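Local coordinates for endo-N-acetyl-beta-D-glucosaminidase (PDB 4AC1), which hydrolyses N-glycans as a family 18 endo-beta-N-acetylglucosaminidase, cutting within their chitobiose core, and is held responsible for deglycosylating the cellulases of Hypocrea jecorina, at residues M22-T27 / E267-A272; T11-D14 / R18-S21; G30-H35 / I274-L279; K77-V82 / D149-L154. All coordinates share one frame; numbering follows the deposited sequence.

How the interactions relate
All four contacts belong to one family 18 (beta/alpha)8 barrel. Interaction 2 comes first along the chain, in the loop after strand 4-9; interaction 1 follows at once, their centres about 13 Å apart. Interactions 1 and 3 alternate along the chain and share helix 270-279, one at its start, one further along, centres about 10 Å apart. Ile31 joins them by packing against Leu25 and Ala272. Interactions 1 and 3 both bring the chain's last helix onto the connection between strands 4-9 and 35-42, closing the ring of secondary structure. Interaction 4, nested within the loops they close and centred about 19 Å from interaction 3, lies inside the barrel, where His35 packs against Met79 and Leu151.

Interaction 1 (M22-T27 / E267-A272); sequences MLPLIT and EPWEWA. With ZN (zinc ion), chain H.
Pro24 meets Trp269 in the tightest part of this contact. The ring carbon CB of Pro24 lies 3.3 Å from CE3 of Trp269, and CG of the same proline rests near CE3 and CZ3. Proline and indole cross at about a right angle, a rigid ring against the six-membered half of a broad one. The indole is swung there by a chi1 of 55°, which sets CG between the backbone N and the carbonyl carbon; one of its faces also lies against CA of Glu267, 3.7 Å above the plane. Deeper in, Leu25 reaches with its branch CD2 to CB of Ala272, 3.7 Å away, where the small alanine methyl receives the leucine branch. A serine in place of Trp269 would probably strip Pro24 of its partner and open a gap between the short helix and the turn.

The other side of the turn carries a hydrated zinc ion. Glu267 OE1 and Glu270 OE2 each bind the metal at 2.1 Å, and four waters complete six ligands. Each carboxylate uses one oxygen on the metal and accepts a hydrogen bond with the other from a zinc-bound water: water 1 to Glu267 OE2, 2.7 Å, and water 2 to Glu270 OE1. That double hold fixes how both groups are turned, and the ion probably offsets the repulsion of two close negative charges. The site is built on a type I beta turn from Glu267 to Glu270, leading into helix 270-279, the last helix of the family 18 barrel.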
loop_
_atom_site.group_PDB
_atom_site.type_symbol
_atom_site.label_atom_id
_atom_site.label_comp_id
_atom_site.label_asym_id
_atom_site.label_seq_id
_atom_site.Cartn_x
_atom_site.Cartn_y
_atom_site.Cartn_z
ATOM N N MET A 22 1.392 3.237 -16.538
ATOM C CA MET A 22 0.642 2.323 -15.689
ATOM C C MET A 22 -0.469 1.610 -16.451
ATOM O O MET A 22 -1.058 0.660 -15.929
ATOM C CB MET A 22 0.064 3.032 -14.466
ATOM C CG MET A 22 -0.937 4.137 -14.796
ATOM S SD MET A 22 -1.541 5.035 -13.348
ATOM C CE MET A 22 -0.104 6.009 -12.870
ATOM N N LEU A 23 -0.737 2.040 -17.683
ATOM C CA LEU A 23 -1.911 1.569 -18.418
ATOM C C LEU A 23 -1.917 0.097 -18.858
ATOM O O LEU A 23 -3.003 -0.467 -19.012
ATOM C CB LEU A 23 -2.261 2.492 -19.598
ATOM C CG LEU A 23 -2.498 3.960 -19.212
ATOM C CD1 LEU A 23 -2.663 4.790 -20.463
ATOM C CD2 LEU A 23 -3.690 4.122 -18.281
ATOM N N PRO A 24 -0.732 -0.538 -19.043
ATOM C CA PRO A 24 -0.803 -1.966 -19.384
ATOM C C PRO A 24 -1.551 -2.794 -18.343
ATOM O O PRO A 24 -2.093 -3.839 -18.666
ATOM C CB PRO A 24 0.665 -2.375 -19.448
ATOM C CG PRO A 24 1.351 -1.126 -19.929
ATOM C CD PRO A 24 0.653 -0.027 -19.155
ATOM N N LEU A 25 -1.611 -2.305 -17.107
ATOM C CA LEU A 25 -2.343 -2.989 -16.049
ATOM C C LEU A 25 -3.843 -3.074 -16.300
ATOM O O LEU A 25 -4.521 -3.921 -15.703
ATOM C CB LEU A 25 -2.082 -2.318 -14.696
ATOM C CG LEU A 25 -0.687 -2.565 -14.135
ATOM C CD1 LEU A 25 -0.407 -1.603 -13.004
ATOM C CD2 LEU A 25 -0.534 -4.022 -13.667
ATOM N N ILE A 26 -4.362 -2.210 -17.178
ATOM C CA ILE A 26 -5.776 -2.284 -17.569
ATOM C C ILE A 26 -5.998 -2.668 -19.024
ATOM O O ILE A 26 -7.124 -2.996 -19.399
ATOM C CB ILE A 26 -6.590 -0.979 -17.250
ATOM C CG1 ILE A 26 -6.004 0.236 -17.983
ATOM C CG2 ILE A 26 -6.697 -0.770 -15.737
ATOM C CD1 ILE A 26 -6.931 1.442 -18.076
ATOM N N THR A 27 -4.956 -2.622 -19.847
ATOM C CA THR A 27 -5.120 -2.912 -21.277
ATOM C C THR A 27 -4.706 -4.329 -21.642
ATOM O O THR A 27 -5.297 -4.936 -22.536
ATOM C CB THR A 27 -4.371 -1.918 -22.184
ATOM O OG1 THR A 27 -2.967 -1.977 -21.904
ATOM C CG2 THR A 27 -4.904 -0.491 -21.999
ATOM N N GLU A 267 8.121 -6.271 -19.578
ATOM C CA GLU A 267 6.719 -6.684 -19.486
ATOM C C GLU A 267 6.275 -6.800 -18.020
ATOM O O GLU A 267 5.928 -7.885 -17.553
ATOM C CB GLU A 267 6.512 -8.009 -20.216
ATOM C CG GLU A 267 6.867 -7.968 -21.701
ATOM C CD GLU A 267 6.593 -9.288 -22.374
ATOM O OE1 GLU A 267 7.226 -10.289 -21.968
ATOM O OE2 GLU A 267 5.728 -9.322 -23.278
ATOM N N PRO A 268 6.234 -5.665 -17.299
ATOM C CA PRO A 268 6.010 -5.739 -15.850
ATOM C C PRO A 268 4.585 -6.139 -15.440
ATOM O O PRO A 268 4.371 -6.559 -14.302
ATOM C CB PRO A 268 6.339 -4.316 -15.382
ATOM C CG PRO A 268 6.122 -3.453 -16.585
ATOM C CD PRO A 268 6.563 -4.294 -17.737
ATOM N N TRP A 269 3.638 -6.021 -16.370
ATOM C CA TRP A 269 2.226 -6.381 -16.153
ATOM C C TRP A 269 1.988 -7.884 -16.053
ATOM O O TRP A 269 0.912 -8.309 -15.617
ATOM C CB TRP A 269 1.357 -5.829 -17.285
ATOM C CG TRP A 269 1.845 -6.279 -18.621
ATOM C CD1 TRP A 269 1.577 -7.469 -19.224
ATOM C CD2 TRP A 269 2.719 -5.564 -19.503
ATOM N NE1 TRP A 269 2.220 -7.536 -20.442
ATOM C CE2 TRP A 269 2.928 -6.381 -20.639
ATOM C CE3 TRP A 269 3.351 -4.317 -19.444
ATOM C CZ2 TRP A 269 3.730 -5.982 -21.719
ATOM C CZ3 TRP A 269 4.135 -3.911 -20.522
ATOM C CH2 TRP A 269 4.325 -4.749 -21.639
ATOM N N GLU A 270 2.969 -8.700 -16.452
ATOM C CA GLU A 270 2.770 -10.141 -16.401
ATOM C C GLU A 270 2.551 -10.650 -14.976
ATOM O O GLU A 270 1.776 -11.582 -14.771
ATOM C CB GLU A 270 3.894 -10.897 -17.099
ATOM C CG GLU A 270 3.857 -10.719 -18.606
ATOM C CD GLU A 270 4.966 -11.445 -19.326
ATOM O OE1 GLU A 270 5.893 -11.933 -18.656
ATOM O OE2 GLU A 270 4.920 -11.514 -20.582
ATOM N N TRP A 271 3.202 -10.013 -13.998
ATOM C CA TRP A 271 2.972 -10.328 -12.596
ATOM C C TRP A 271 1.479 -10.245 -12.257
ATOM O O TRP A 271 0.912 -11.175 -11.704
ATOM C CB TRP A 271 3.768 -9.368 -11.703
ATOM C CG TRP A 271 3.670 -9.669 -10.231
ATOM C CD1 TRP A 271 4.479 -10.505 -9.518
ATOM C CD2 TRP A 271 2.715 -9.139 -9.304
ATOM N NE1 TRP A 271 4.092 -10.530 -8.202
ATOM C CE2 TRP A 271 3.011 -9.697 -8.041
ATOM C CE3 TRP A 271 1.642 -8.242 -9.415
ATOM C CZ2 TRP A 271 2.264 -9.399 -6.901
ATOM C CZ3 TRP A 271 0.905 -7.941 -8.271
ATOM C CH2 TRP A 271 1.226 -8.506 -7.029
ATOM N N ALA A 272 0.845 -9.123 -12.611
ATOM C CA ALA A 272 -0.578 -8.942 -12.326
ATOM C C ALA A 272 -1.466 -9.955 -13.034
ATOM O O ALA A 272 -2.485 -10.345 -12.488
ATOM C CB ALA A 272 -1.022 -7.514 -12.641
HETATM ZN ZN ZN H . 6.407 -12.215 -21.872
HETATM O O HOH W 1 5.048 -11.868 -23.628
HETATM O O HOH W 2 7.616 -12.668 -20.391
HETATM O O HOH W 3 7.830 -12.892 -23.261
HETATM O O HOH W 4 5.611 -14.163 -21.804
#

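Interaction 2 (T11-D14 / R18-S21); sequences TTHD and RPIS
His13 and Pro19 form the single bridge of this hairpin-like loop, a non-hydrogen-bonded antiparallel pair with CA atoms 4.2 Å apart; proline suits it because no N-H is needed there. Flanking it, Ile20 N donates to Thr12 O at 2.8 Å and Asp14 N to Arg18 O.

The Asp14 carboxylate adds a second grip. Its chi1 of 67° sets CG between the backbone N and the carbonyl carbon, turning the group back toward Arg18. Asp14 OD2 sits over one face of the Arg18 guanidinium, 2.9 Å from NH2, with the two planes 50° apart, while Arg18 N hydrogen-bonds to Asp14 OD1 at 2.9 Å, from above the carboxylate plane. Ser16 N also bonds OD1, making an Asx turn, and water 5 joins OD2 to Pro19 O. With Asp14 replaced by an alanine, Arg18 would probably lose this counter-charge and the turn its bonds to Ser16 N and Arg18 N.

Pro19 CA makes a CH-pi contact over one face of the His13 ring, 4.2 Å from its centroid; separately, Ile20 CD1 packs on His13 C at 3.4 Å.

The loop links strand 4-9 to helix 24-27: Pro19 touches Thr63 of helix 62-73, Ser21 bonds Glu67 there, and Ile20 packs on Tyr257 and Phe258.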
loop_
_atom_site.group_PDB
_atom_site.type_symbol
_atom_site.label_atom_id
_atom_site.label_comp_id
_atom_site.label_asym_id
_atom_site.label_seq_id
_atom_site.Cartn_x
_atom_site.Cartn_y
_atom_site.Cartn_z
ATOM N N THR A 11 8.442 3.671 -8.712
ATOM C CA THR A 11 9.328 3.999 -9.825
ATOM C C THR A 11 8.442 4.381 -10.998
ATOM O O THR A 11 7.714 3.539 -11.547
ATOM C CB THR A 11 10.235 2.818 -10.179
ATOM O OG1 THR A 11 11.002 2.468 -9.028
ATOM C CG2 THR A 11 11.202 3.173 -11.315
ATOM N N THR A 12 8.515 5.660 -11.371
ATOM C CA THR A 12 7.567 6.277 -12.295
ATOM C C THR A 12 8.178 6.570 -13.663
ATOM O O THR A 12 7.458 6.833 -14.626
ATOM C CB THR A 12 7.017 7.610 -11.716
ATOM O OG1 THR A 12 8.120 8.494 -11.462
ATOM C CG2 THR A 12 6.237 7.372 -10.413
ATOM N N HIS A 13 9.509 6.530 -13.715
ATOM C CA HIS A 13 10.283 6.846 -14.918
ATOM C C HIS A 13 11.391 5.820 -15.062
ATOM O O HIS A 13 11.911 5.314 -14.069
ATOM C CB HIS A 13 10.904 8.248 -14.812
ATOM C CG HIS A 13 9.901 9.359 -14.846
ATOM N ND1 HIS A 13 8.967 9.546 -13.851
ATOM C CD2 HIS A 13 9.693 10.349 -15.747
ATOM C CE1 HIS A 13 8.217 10.594 -14.144
ATOM N NE2 HIS A 13 8.635 11.097 -15.293
ATOM N N ASP A 14 11.755 5.526 -16.305
ATOM C CA ASP A 14 12.786 4.525 -16.575
ATOM C C ASP A 14 14.188 5.135 -16.523
ATOM O O ASP A 14 14.339 6.330 -16.239
ATOM C CB ASP A 14 12.516 3.813 -17.908
ATOM C CG ASP A 14 12.667 4.729 -19.115
ATOM O OD1 ASP A 14 13.315 5.790 -19.002
ATOM O OD2 ASP A 14 12.141 4.376 -20.194
ATOM N N ARG A 18 12.199 8.494 -18.970
ATOM C CA ARG A 18 10.916 8.491 -19.675
ATOM C C ARG A 18 9.828 7.915 -18.769
ATOM O O ARG A 18 10.080 6.938 -18.070
ATOM C CB ARG A 18 10.993 7.644 -20.943
ATOM C CG ARG A 18 11.910 8.173 -22.032
ATOM C CD ARG A 18 12.122 7.098 -23.095
ATOM N NE ARG A 18 12.949 5.999 -22.596
ATOM C CZ ARG A 18 12.983 4.770 -23.108
ATOM N NH1 ARG A 18 12.220 4.443 -24.147
ATOM N NH2 ARG A 18 13.783 3.858 -22.567
ATOM N N PRO A 19 8.614 8.509 -18.781
ATOM C CA PRO A 19 7.539 7.949 -17.959
ATOM C C PRO A 19 7.293 6.481 -18.244
ATOM O O PRO A 19 7.323 6.053 -19.393
ATOM C CB PRO A 19 6.307 8.775 -18.354
ATOM C CG PRO A 19 6.864 10.083 -18.809
ATOM C CD PRO A 19 8.196 9.752 -19.450
ATOM N N ILE A 20 7.069 5.726 -17.174
ATOM C CA ILE A 20 6.615 4.343 -17.252
ATOM C C ILE A 20 5.095 4.374 -17.196
ATOM O O ILE A 20 4.520 4.902 -16.244
ATOM C CB ILE A 20 7.206 3.515 -16.090
ATOM C CG1 ILE A 20 8.726 3.399 -16.269
ATOM C CG2 ILE A 20 6.574 2.114 -16.026
ATOM C CD1 ILE A 20 9.466 2.981 -15.033
ATOM N N SER A 21 4.440 3.852 -18.225
ATOM C CA SER A 21 2.995 3.845 -18.252
ATOM C C SER A 21 2.444 2.831 -17.256
ATOM O O SER A 21 2.952 1.702 -17.164
ATOM C CB SER A 21 2.486 3.497 -19.649
ATOM O OG SER A 21 1.075 3.581 -19.679
HETATM O O HOH W 5 9.123 4.038 -20.509
#

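Interaction 3 (G30-H35 / I274-L279); sequences GIALTH and IVTVIL. Unlike the reference sequence in segment 274-279: Val277 (reference Glu). With NAG (2-acetamido-2-deoxy-beta-D-glucopyranose), chain B.
Gly30 begins the contact with its carbonyl O, 3.3 Å from CB of Thr276, on the flank of the helix. Its positive phi of 75° is easy for a residue without a side chain. Ile31 then passes its main chain by the threonine, CA to OG1 of Thr276 being 3.5 Å, while its side chain sets off away from the helix segment, and CG2 packs on Ala272.

Ala32 provides the directional bond: its N donates to Thr276 OG1 at 2.9 Å and 168°, and its small CB lies beside CG2 of Thr276. Threonine suits the place because its hydroxyl can serve two partners. With chi1 at -65°, OG1 stands beside the threonine's own backbone N, within range of the helix carbonyl of Ala272; it gives its proton to that oxygen while accepting from Ala32. The methyl branch meanwhile packs against Gly30 and Ala32.

Further on, Thr34 carries the chain into the sheet, its OG1 bonded to Leu5 N. Residues 30-32 pass across the flank of helix 270-279 at Thr276, on the way from helix 24-27 to strand 35-42. Thr276 also touches Leu5 of strand 4-9, whereas Ile278 packs on helix 232-246, near the N-acetylglucosamine carried by Asn236.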
loop_
_atom_site.group_PDB
_atom_site.type_symbol
_atom_site.label_atom_id
_atom_site.label_comp_id
_atom_site.label_asym_id
_atom_site.label_seq_id
_atom_site.Cartn_x
_atom_site.Cartn_y
_atom_site.Cartn_z
ATOM N N GLY A 30 -6.494 -10.332 -19.024
ATOM C CA GLY A 30 -6.488 -11.194 -17.846
ATOM C C GLY A 30 -5.980 -10.573 -16.556
ATOM O O GLY A 30 -5.357 -11.263 -15.756
ATOM N N ILE A 31 -6.237 -9.281 -16.353
ATOM C CA ILE A 31 -5.792 -8.597 -15.136
ATOM C C ILE A 31 -7.007 -8.043 -14.412
ATOM O O ILE A 31 -7.857 -7.377 -15.025
ATOM C CB ILE A 31 -4.799 -7.456 -15.446
ATOM C CG1 ILE A 31 -3.597 -7.985 -16.244
ATOM C CG2 ILE A 31 -4.330 -6.789 -14.150
ATOM C CD1 ILE A 31 -2.621 -6.920 -16.656
ATOM N N ALA A 32 -7.109 -8.337 -13.118
ATOM C CA ALA A 32 -8.195 -7.793 -12.312
ATOM C C ALA A 32 -7.610 -6.889 -11.240
ATOM O O ALA A 32 -7.696 -7.180 -10.042
ATOM C CB ALA A 32 -9.048 -8.917 -11.699
ATOM N N LEU A 33 -6.973 -5.806 -11.680
ATOM C CA LEU A 33 -6.388 -4.857 -10.749
ATOM C C LEU A 33 -7.491 -4.096 -10.035
ATOM O O LEU A 33 -8.375 -3.566 -10.697
ATOM C CB LEU A 33 -5.514 -3.858 -11.500
ATOM C CG LEU A 33 -4.743 -2.870 -10.627
ATOM C CD1 LEU A 33 -3.623 -3.585 -9.895
ATOM C CD2 LEU A 33 -4.183 -1.750 -11.466
ATOM N N THR A 34 -7.480 -4.067 -8.705
ATOM C CA THR A 34 -8.489 -3.294 -7.981
ATOM C C THR A 34 -7.965 -1.949 -7.479
ATOM O O THR A 34 -8.733 -1.006 -7.375
ATOM C CB THR A 34 -9.106 -4.095 -6.834
ATOM O OG1 THR A 34 -8.076 -4.471 -5.919
ATOM C CG2 THR A 34 -9.793 -5.348 -7.358
ATOM N N HIS A 35 -6.667 -1.865 -7.168
ATOM C CA HIS A 35 -6.088 -0.662 -6.577
ATOM C C HIS A 35 -4.702 -0.401 -7.119
ATOM O O HIS A 35 -3.893 -1.332 -7.198
ATOM C CB HIS A 35 -5.995 -0.820 -5.051
ATOM C CG HIS A 35 -7.318 -1.031 -4.400
ATOM N ND1 HIS A 35 -7.934 -2.263 -4.358
ATOM C CD2 HIS A 35 -8.178 -0.153 -3.836
ATOM C CE1 HIS A 35 -9.114 -2.137 -3.775
ATOM N NE2 HIS A 35 -9.285 -0.865 -3.457
ATOM N N ILE A 274 -0.481 -13.144 -13.706
ATOM C CA ILE A 274 -0.280 -14.362 -12.929
ATOM C C ILE A 274 -1.055 -14.327 -11.615
ATOM O O ILE A 274 -1.733 -15.291 -11.245
ATOM C CB ILE A 274 1.234 -14.621 -12.691
ATOM C CG1 ILE A 274 1.898 -14.984 -14.024
ATOM C CG2 ILE A 274 1.454 -15.715 -11.643
ATOM C CD1 ILE A 274 3.364 -15.278 -13.944
ATOM N N VAL A 275 -0.971 -13.204 -10.907
ATOM C CA VAL A 275 -1.676 -13.097 -9.627
ATOM C C VAL A 275 -3.194 -13.047 -9.811
ATOM O O VAL A 275 -3.924 -13.533 -8.968
ATOM C CB VAL A 275 -1.123 -11.940 -8.753
ATOM C CG1 VAL A 275 -1.829 -11.883 -7.425
ATOM C CG2 VAL A 275 0.349 -12.156 -8.513
ATOM N N THR A 276 -3.658 -12.485 -10.923
ATOM C CA THR A 276 -5.079 -12.569 -11.263
ATOM C C THR A 276 -5.515 -14.033 -11.450
ATOM O O THR A 276 -6.588 -14.432 -10.966
ATOM C CB THR A 276 -5.426 -11.722 -12.496
ATOM O OG1 THR A 276 -5.226 -10.331 -12.194
ATOM C CG2 THR A 276 -6.886 -11.924 -12.903
ATOM N N VAL A 277 -4.684 -14.843 -12.116
ATOM C CA VAL A 277 -5.021 -16.267 -12.258
ATOM C C VAL A 277 -5.062 -16.974 -10.898
ATOM O O VAL A 277 -5.875 -17.876 -10.681
ATOM C CB VAL A 277 -4.084 -17.040 -13.211
ATOM C CG1 VAL A 277 -4.628 -18.448 -13.448
ATOM C CG2 VAL A 277 -3.957 -16.359 -14.546
ATOM N N ILE A 278 -4.200 -16.563 -9.976
ATOM C CA ILE A 278 -4.212 -17.117 -8.624
ATOM C C ILE A 278 -5.480 -16.727 -7.845
ATOM O O ILE A 278 -6.126 -17.580 -7.213
ATOM C CB ILE A 278 -2.946 -16.680 -7.842
ATOM C CG1 ILE A 278 -1.698 -17.304 -8.472
ATOM C CG2 ILE A 278 -3.084 -17.000 -6.346
ATOM C CD1 ILE A 278 -0.378 -16.772 -7.908
ATOM N N LEU A 279 -5.845 -15.447 -7.886
ATOM C CA LEU A 279 -6.906 -14.925 -7.037
ATOM C C LEU A 279 -8.289 -15.124 -7.622
ATOM O O LEU A 279 -9.275 -15.266 -6.888
ATOM C CB LEU A 279 -6.695 -13.434 -6.844
ATOM C CG LEU A 279 -5.501 -13.023 -5.995
ATOM C CD1 LEU A 279 -5.376 -11.490 -6.004
ATOM C CD2 LEU A 279 -5.631 -13.565 -4.572
HETATM C C1 NAG B . -2.573 -23.196 -7.844
HETATM C C2 NAG B . -2.452 -23.356 -9.361
HETATM C C3 NAG B . -3.290 -24.517 -9.906
HETATM C C4 NAG B . -3.232 -25.767 -9.032
HETATM C C5 NAG B . -3.354 -25.445 -7.541
HETATM C C6 NAG B . -3.087 -26.669 -6.668
HETATM C C7 NAG B . -1.921 -21.318 -10.577
HETATM C C8 NAG B . -2.443 -20.068 -11.214
HETATM N N2 NAG B . -2.826 -22.115 -10.019
HETATM O O3 NAG B . -2.824 -24.876 -11.189
HETATM O O4 NAG B . -4.276 -26.630 -9.429
HETATM O O5 NAG B . -2.418 -24.444 -7.191
HETATM O O6 NAG B . -1.779 -27.173 -6.866
HETATM O O7 NAG B . -0.716 -21.563 -10.589
#

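Interaction 4 (K77-V82 / D149-L154); sequences KVMGMV and DFLITL. With ZN (zinc ion), chain M.
Met79 carries this contact with the far end of its side chain. Its sulfur SD lies 4.1 Å from CD1 of Leu151, the two side chains crossing at about a right angle, and its methyl CE turns to Thr153, 3.6 Å from OG1 and 3.9 Å from CG2. The bend at chi3, 63°, is what brings CE over the threonine, still touching CB of Leu151. A flexible, unbranched thioether suits a spot where two differently shaped neighbours must be met at once. Lys77 comes nearest through its CB, 4.2 Å from Leu151 CD1.

The next shell sets these groups. Thr153 OG1 is hydrogen-bonded to Asp123 OD1, which fixes the rotation of the side chain that Met79 touches. His35 closes on both Leu151 and Met79, and Asp184 touches Leu151. On the reverse face of its strand, Ile152 packs on Leu142 and Arg143 of helix 132-146. Just before the strand, at the surface, Asp149 chelates a zinc ion through both carboxylate oxygens, OD1 and OD2, each at 2.3 Å, with water 6 and one atom from elsewhere as further ligands.

The two strands are not sheet neighbours: strand 121-125 runs between them, and their axes stand 8.7 Å apart at 43°. Side chains meeting across an intervening strand in this way fill the interior of the (beta/alpha)8 barrel, beside the strand that bears the Asp-x-Asp-x-Glu signature of family 18.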
loop_
_atom_site.group_PDB
_atom_site.type_symbol
_atom_site.label_atom_id
_atom_site.label_comp_id
_atom_site.label_asym_id
_atom_site.label_seq_id
_atom_site.Cartn_x
_atom_site.Cartn_y
_atom_site.Cartn_z
ATOM N N LYS A 77 -9.264 1.724 -8.292
ATOM C CA LYS A 77 -9.211 2.800 -7.304
ATOM C C LYS A 77 -7.774 3.288 -7.212
ATOM O O LYS A 77 -6.841 2.487 -6.987
ATOM C CB LYS A 77 -9.699 2.300 -5.939
ATOM C CG LYS A 77 -11.109 1.723 -5.912
ATOM C CD LYS A 77 -12.160 2.694 -6.407
ATOM C CE LYS A 77 -13.528 2.034 -6.422
ATOM N NZ LYS A 77 -14.599 3.012 -6.095
ATOM N N VAL A 78 -7.577 4.587 -7.400
ATOM C CA VAL A 78 -6.238 5.152 -7.355
ATOM C C VAL A 78 -6.028 5.805 -5.995
ATOM O O VAL A 78 -6.751 6.726 -5.619
ATOM C CB VAL A 78 -5.978 6.132 -8.534
ATOM C CG1 VAL A 78 -4.621 6.821 -8.379
ATOM C CG2 VAL A 78 -6.024 5.377 -9.856
ATOM N N MET A 79 -5.018 5.320 -5.279
ATOM C CA MET A 79 -4.675 5.788 -3.944
ATOM C C MET A 79 -3.272 6.371 -3.947
ATOM O O MET A 79 -2.512 6.191 -4.911
ATOM C CB MET A 79 -4.649 4.610 -2.969
ATOM C CG MET A 79 -5.971 3.904 -2.806
ATOM S SD MET A 79 -5.881 2.384 -1.848
ATOM C CE MET A 79 -5.358 3.007 -0.230
ATOM N N GLY A 80 -2.924 7.052 -2.863
ATOM C CA GLY A 80 -1.539 7.405 -2.592
ATOM C C GLY A 80 -1.029 6.591 -1.417
ATOM O O GLY A 80 -1.832 5.988 -0.677
ATOM N N MET A 81 0.295 6.567 -1.250
ATOM C CA MET A 81 0.914 6.124 -0.006
ATOM C C MET A 81 1.874 7.207 0.419
ATOM O O MET A 81 2.587 7.781 -0.417
ATOM C CB MET A 81 1.634 4.792 -0.167
ATOM C CG MET A 81 2.431 4.360 1.050
ATOM S SD MET A 81 4.187 4.845 0.990
ATOM C CE MET A 81 4.849 3.461 0.050
ATOM N N VAL A 82 1.851 7.503 1.710
ATOM C CA VAL A 82 2.807 8.409 2.337
ATOM C C VAL A 82 3.681 7.607 3.309
ATOM O O VAL A 82 3.195 6.696 4.004
ATOM C CB VAL A 82 2.080 9.603 3.042
ATOM C CG1 VAL A 82 1.093 9.117 4.088
ATOM C CG2 VAL A 82 3.070 10.607 3.645
ATOM N N ASP A 149 -16.170 6.520 2.881
ATOM C CA ASP A 149 -15.855 5.744 1.676
ATOM C C ASP A 149 -14.454 6.033 1.130
ATOM O O ASP A 149 -14.014 5.341 0.215
ATOM C CB ASP A 149 -16.928 5.929 0.592
ATOM C CG ASP A 149 -18.256 5.287 0.962
ATOM O OD1 ASP A 149 -18.448 4.089 0.678
ATOM O OD2 ASP A 149 -19.118 5.990 1.519
ATOM N N PHE A 150 -13.762 7.032 1.680
ATOM C CA PHE A 150 -12.327 7.236 1.418
ATOM C C PHE A 150 -11.551 6.029 1.946
ATOM O O PHE A 150 -11.859 5.524 3.020
ATOM C CB PHE A 150 -11.856 8.501 2.115
ATOM C CG PHE A 150 -10.462 8.926 1.742
ATOM C CD1 PHE A 150 -10.198 9.468 0.485
ATOM C CD2 PHE A 150 -9.419 8.822 2.656
ATOM C CE1 PHE A 150 -8.914 9.873 0.134
ATOM C CE2 PHE A 150 -8.121 9.229 2.309
ATOM C CZ PHE A 150 -7.872 9.746 1.047
ATOM N N LEU A 151 -10.585 5.536 1.180
ATOM C CA LEU A 151 -9.844 4.344 1.597
ATOM C C LEU A 151 -8.680 4.719 2.491
ATOM O O LEU A 151 -7.887 5.578 2.145
ATOM C CB LEU A 151 -9.362 3.529 0.390
ATOM C CG LEU A 151 -10.505 2.969 -0.463
ATOM C CD1 LEU A 151 -9.944 2.297 -1.699
ATOM C CD2 LEU A 151 -11.409 2.006 0.326
ATOM N N ILE A 152 -8.605 4.106 3.665
ATOM C CA ILE A 152 -7.486 4.322 4.575
ATOM C C ILE A 152 -6.873 2.969 4.882
ATOM O O ILE A 152 -7.545 2.077 5.393
ATOM C CB ILE A 152 -7.906 5.036 5.881
ATOM C CG1 ILE A 152 -8.537 6.405 5.566
ATOM C CG2 ILE A 152 -6.702 5.224 6.815
ATOM C CD1 ILE A 152 -9.064 7.178 6.773
ATOM N N THR A 153 -5.588 2.825 4.563
ATOM C CA THR A 153 -4.895 1.572 4.811
ATOM C C THR A 153 -3.569 1.831 5.519
ATOM O O THR A 153 -3.105 2.971 5.595
ATOM C CB THR A 153 -4.683 0.779 3.496
ATOM O OG1 THR A 153 -3.837 1.524 2.617
ATOM C CG2 THR A 153 -5.993 0.548 2.789
ATOM N N LEU A 154 -2.984 0.772 6.073
ATOM C CA LEU A 154 -1.624 0.830 6.597
ATOM C C LEU A 154 -0.850 -0.335 6.018
ATOM O O LEU A 154 -1.448 -1.254 5.460
ATOM C CB LEU A 154 -1.604 0.819 8.125
ATOM C CG LEU A 154 -2.225 2.051 8.782
ATOM C CD1 LEU A 154 -3.720 1.834 9.098
ATOM C CD2 LEU A 154 -1.428 2.471 10.000
HETATM ZN ZN ZN M . -20.496 4.188 1.766
HETATM O O HOH W 6 -20.921 2.360 0.630
#